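Local coordinates for protein phospho-2-dehydro-3-deoxyheptonate aldolase (Francisella tularensis, PDB 3TQK) that binds manganese and probably catalyses the condensation of phosphoenolpyruvate with D-erythrose 4-phosphate to DAHP, the first step of chorismate biosynthesis, at residues 262-267 with 278-283; 282-287 with 335-340. All blocks are in the same frame, centred on the assembly; numbering follows the deposited sequence.

Interaction 1 (262-267 with 278-283). With MN (manganese (II) ion), chain B.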
# COMPACT_ATOMS: atom_id res chain seq x y z
N ILE A 262 -2.09 20.29 8.43
CA ILE A 262 -1.90 20.71 7.04
C ILE A 262 -0.42 20.74 6.64
O ILE A 262 0.40 21.38 7.28
CB ILE A 262 -2.56 22.08 6.77
CG1 ILE A 262 -4.00 22.09 7.27
CG2 ILE A 262 -2.51 22.40 5.27
CD1 ILE A 262 -4.75 23.37 7.03
N ASP A 263 -0.09 20.04 5.57
CA ASP A 263 1.26 20.07 5.00
C ASP A 263 1.39 21.36 4.21
O ASP A 263 0.61 21.58 3.29
CB ASP A 263 1.45 18.86 4.08
CG ASP A 263 2.91 18.63 3.68
OD1 ASP A 263 3.74 19.57 3.80
OD2 ASP A 263 3.24 17.50 3.24
N CYS A 264 2.33 22.23 4.57
CA CYS A 264 2.57 23.43 3.77
C CYS A 264 3.31 23.14 2.46
O CYS A 264 3.36 24.00 1.58
CB CYS A 264 3.39 24.46 4.56
SG CYS A 264 2.66 24.96 6.10
N SER A 265 3.89 21.95 2.35
CA SER A 265 4.74 21.59 1.22
C SER A 265 4.04 20.61 0.27
O SER A 265 2.81 20.53 0.25
CB SER A 265 6.04 20.97 1.76
OG SER A 265 7.06 20.98 0.78
N HIS A 266 4.83 19.88 -0.52
CA HIS A 266 4.33 18.90 -1.50
C HIS A 266 3.19 19.46 -2.35
O HIS A 266 3.36 20.50 -2.99
CB HIS A 266 3.99 17.58 -0.80
CG HIS A 266 5.13 17.03 -0.01
ND1 HIS A 266 5.19 17.10 1.36
CD2 HIS A 266 6.29 16.46 -0.41
CE1 HIS A 266 6.33 16.57 1.78
NE2 HIS A 266 7.02 16.18 0.72
N GLY A 267 2.04 18.81 -2.35
CA GLY A 267 0.93 19.24 -3.20
C GLY A 267 0.36 20.62 -2.90
O GLY A 267 -0.20 21.27 -3.79
N SER A 278 3.48 31.15 2.18
CA SER A 278 2.22 31.81 1.83
C SER A 278 1.05 30.88 2.13
O SER A 278 -0.02 31.35 2.53
CB SER A 278 2.23 32.30 0.37
OG SER A 278 1.98 31.25 -0.54
N VAL A 279 1.24 29.57 1.95
CA VAL A 279 0.28 28.58 2.44
C VAL A 279 0.15 28.70 3.96
O VAL A 279 -0.96 28.69 4.49
CB VAL A 279 0.68 27.14 2.05
CG1 VAL A 279 -0.18 26.10 2.81
CG2 VAL A 279 0.56 26.94 0.53
N LEU A 280 1.28 28.85 4.66
CA LEU A 280 1.27 29.03 6.12
C LEU A 280 0.52 30.30 6.56
O LEU A 280 -0.17 30.29 7.58
CB LEU A 280 2.70 29.06 6.68
CG LEU A 280 2.80 29.05 8.21
CD1 LEU A 280 2.17 27.79 8.80
CD2 LEU A 280 4.23 29.17 8.63
N ALA A 281 0.64 31.37 5.78
CA ALA A 281 -0.07 32.62 6.08
C ALA A 281 -1.58 32.42 6.10
O ALA A 281 -2.27 32.98 6.95
CB ALA A 281 0.30 33.71 5.07
N ASP A 282 -2.09 31.63 5.16
CA ASP A 282 -3.51 31.29 5.12
C ASP A 282 -3.90 30.44 6.33
O ASP A 282 -4.95 30.63 6.95
CB ASP A 282 -3.83 30.54 3.81
CG ASP A 282 -5.32 30.41 3.54
OD1 ASP A 282 -6.00 29.64 4.25
OD2 ASP A 282 -5.81 31.05 2.58
N ILE A 283 -3.03 29.49 6.68
CA ILE A 283 -3.27 28.60 7.81
C ILE A 283 -3.26 29.35 9.15
O ILE A 283 -4.07 29.08 10.04
CB ILE A 283 -2.25 27.44 7.84
CG1 ILE A 283 -2.46 26.52 6.62
CG2 ILE A 283 -2.37 26.63 9.12
CD1 ILE A 283 -1.40 25.48 6.44
MN MN B . 9.20 15.72 0.54

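Interaction 2 (282-287 with 335-340)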
# COMPACT_ATOMS: atom_id res chain seq x y z
N ASP A 282 -2.09 31.63 5.16
CA ASP A 282 -3.51 31.29 5.12
C ASP A 282 -3.90 30.44 6.33
O ASP A 282 -4.95 30.63 6.95
CB ASP A 282 -3.83 30.54 3.81
CG ASP A 282 -5.32 30.41 3.54
OD1 ASP A 282 -6.00 29.64 4.25
OD2 ASP A 282 -5.81 31.05 2.58
N ILE A 283 -3.03 29.49 6.68
CA ILE A 283 -3.27 28.60 7.81
C ILE A 283 -3.26 29.35 9.15
O ILE A 283 -4.07 29.08 10.04
CB ILE A 283 -2.25 27.44 7.84
CG1 ILE A 283 -2.46 26.52 6.62
CG2 ILE A 283 -2.37 26.63 9.12
CD1 ILE A 283 -1.40 25.48 6.44
N CYS A 284 -2.35 30.31 9.30
CA CYS A 284 -2.28 31.11 10.53
C CYS A 284 -3.53 31.95 10.72
O CYS A 284 -4.06 32.02 11.84
CB CYS A 284 -1.04 31.99 10.53
SG CYS A 284 0.46 31.02 10.71
N GLU A 285 -4.03 32.55 9.64
CA GLU A 285 -5.28 33.31 9.71
C GLU A 285 -6.40 32.40 10.20
O GLU A 285 -7.23 32.82 11.02
CB GLU A 285 -5.63 33.95 8.36
CG GLU A 285 -6.99 34.67 8.30
CD GLU A 285 -7.04 36.02 9.04
OE1 GLU A 285 -6.01 36.48 9.60
OE2 GLU A 285 -8.14 36.63 9.06
N GLN A 286 -6.42 31.16 9.71
CA GLN A 286 -7.44 30.20 10.13
C GLN A 286 -7.28 29.82 11.59
O GLN A 286 -8.25 29.79 12.34
CB GLN A 286 -7.39 28.93 9.28
CG GLN A 286 -7.99 29.06 7.90
CD GLN A 286 -7.94 27.75 7.15
OE1 GLN A 286 -8.62 26.79 7.51
NE2 GLN A 286 -7.11 27.69 6.11
N ILE A 287 -6.04 29.54 11.99
CA ILE A 287 -5.72 29.17 13.37
C ILE A 287 -6.20 30.20 14.39
O ILE A 287 -6.60 29.85 15.51
CB ILE A 287 -4.20 28.94 13.53
CG1 ILE A 287 -3.81 27.60 12.90
CG2 ILE A 287 -3.80 28.97 15.01
CD1 ILE A 287 -2.33 27.39 12.71
N GLU A 335 7.64 32.09 14.16
CA GLU A 335 7.12 33.37 14.66
C GLU A 335 5.66 33.55 14.24
O GLU A 335 4.81 33.89 15.06
CB GLU A 335 7.97 34.55 14.15
CG GLU A 335 9.37 34.67 14.78
CD GLU A 335 10.27 35.69 14.06
OE1 GLU A 335 9.75 36.53 13.29
OE2 GLU A 335 11.50 35.64 14.26
N MSE A 336 5.38 33.31 12.96
CA MSE A 336 4.02 33.45 12.44
C MSE A 336 3.04 32.53 13.15
O MSE A 336 1.92 32.95 13.45
CB MSE A 336 3.98 33.16 10.95
CG MSE A 336 4.62 34.22 10.09
SE MSE A 336 4.99 33.52 8.31
CE MSE A 336 3.15 33.41 7.65
N LEU A 337 3.45 31.28 13.38
CA LEU A 337 2.58 30.30 14.03
C LEU A 337 2.32 30.64 15.50
O LEU A 337 1.20 30.48 15.99
CB LEU A 337 3.15 28.89 13.90
CG LEU A 337 2.94 28.26 12.52
CD1 LEU A 337 3.95 27.18 12.26
CD2 LEU A 337 1.53 27.70 12.40
N ALA A 338 3.37 31.10 16.19
CA ALA A 338 3.26 31.46 17.59
C ALA A 338 2.34 32.66 17.76
O ALA A 338 1.59 32.73 18.73
CB ALA A 338 4.65 31.73 18.19
N GLU A 339 2.39 33.61 16.82
CA GLU A 339 1.48 34.75 16.86
C GLU A 339 0.05 34.28 16.63
O GLU A 339 -0.86 34.72 17.33
CB GLU A 339 1.84 35.81 15.81
CG GLU A 339 1.18 37.16 16.13
CD GLU A 339 1.33 38.20 15.03
OE1 GLU A 339 1.63 37.86 13.86
OE2 GLU A 339 1.13 39.40 15.34
N ALA A 340 -0.15 33.41 15.64
CA ALA A 340 -1.45 32.82 15.36
C ALA A 340 -2.08 32.23 16.62
O ALA A 340 -3.27 32.44 16.87
CB ALA A 340 -1.33 31.75 14.28

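Interaction 1 (262-267 with 278-283)
An apolar beta-to-alpha contact joins the end of barrel strand 260-263 and the turn after it to the inner face of helix 276-289, in the buried layer between the TIM barrel and its outer helices. I262 and I283 meet tip to tip. The CG2 branch of I262, anti to its own backbone N, lies 3.5 Å from CD1 of I283, somewhat closer than ordinary van der Waals contact. I283 reaches the strand because its CG1 is anti to the carbonyl carbon (chi1 -66°) and its chain then runs extended to CD1. Two residues on, C264 lies beside the preceding turn of the helix. Its SG sits 3.9 Å from CD1 of L280 and also touches CD1 of I283, so two methyl tips from successive turns of the helix meet the sulfur, while CG1 of V279 packs 4.0 Å from CA of C264.

The opposite side of the strand end is polar. D263, whose CB points away from the helix, accepts from the backbone N of S265 through OD1 (2.8 Å), an Asx turn, and from ND1 of H266 through OD2 (2.7 Å), with that oxygen near the imidazole plane. OD2 also forms a salt bridge with K183. NE2 of H266 binds the manganese at 2.2 Å, in a site it shares with C58, E299 and D322. The carboxylate is thus a second-shell group that, together with the metal bond, holds the ring's rotation; its charge, partly balanced by K183, would be expected to keep the proton on ND1 and make NE2 a stronger metal donor.

Interaction 2 (282-287 with 335-340)
C284 and L337 each turn their first side-chain bond anti to the carbonyl carbon, with chi1 at -70° and -77°, and this brings the thiol of one helix and the isobutyl group of the other into the groove between them. SG of C284 lies over the backbone of the facing helix, 3.7 Å from O of M336, with CB of this selenomethionine and CD2 of L337 also in contact; SG and O are in plain contact, and that carbonyl accepts the helical bond from N of A340. L337 starts out along the flank of its helix, but its end swings inward. Its CD2 meets CD1 of I287 at 3.9 Å, the two side chains crossing obliquely.

Closest packing of the backbones falls at A340. Its methyl group points into the neighbouring helix, 3.7 Å from O of C284 and 3.8 Å from CB of C284, and CG2 of I287, anti to the backbone N, rests against it as well. With side chains this small, the CA atoms of C284 and A340 come within 5.2 Å of each other. The axes of the two segments approach to 8.9 Å and run in nearly the same direction, 18° apart.

On the far side of its helix, Q286 gives an NE2 hydrogen bond to OD1 of D282, one turn earlier, and another to O of F239. At the C-terminal end of helix 276-289, O of I287 accepts from NE of R344, a polar tie beyond the apolar seam. Near-parallel packing of successive outer helices, with L337 also resting on V296 of strand 293-299, is characteristic of the helical layer of a (beta/alpha)8 barrel.

In the fold
Interaction 1 and interaction 2 are adjoining contacts in one part of the barrel wall, their centres 11 Å apart on the same side of the chain's centre. Helix 276-289 belongs to both: one face packs inward on the end of strand 260-263, another face packs against helix 327-344, and D282 and I283 belong to both interactions. Along the chain the order is strand 260-263, helix 276-289, strand 293-299, helix 327-344. The contacts merge where CD1 of L280 meets CD2 of L337 at 3.7 Å. Apolar packing therefore continues from the outer helices to the strand end whose following turn carries the manganese ligand H266, whereas interaction 2 itself lies away from the metal.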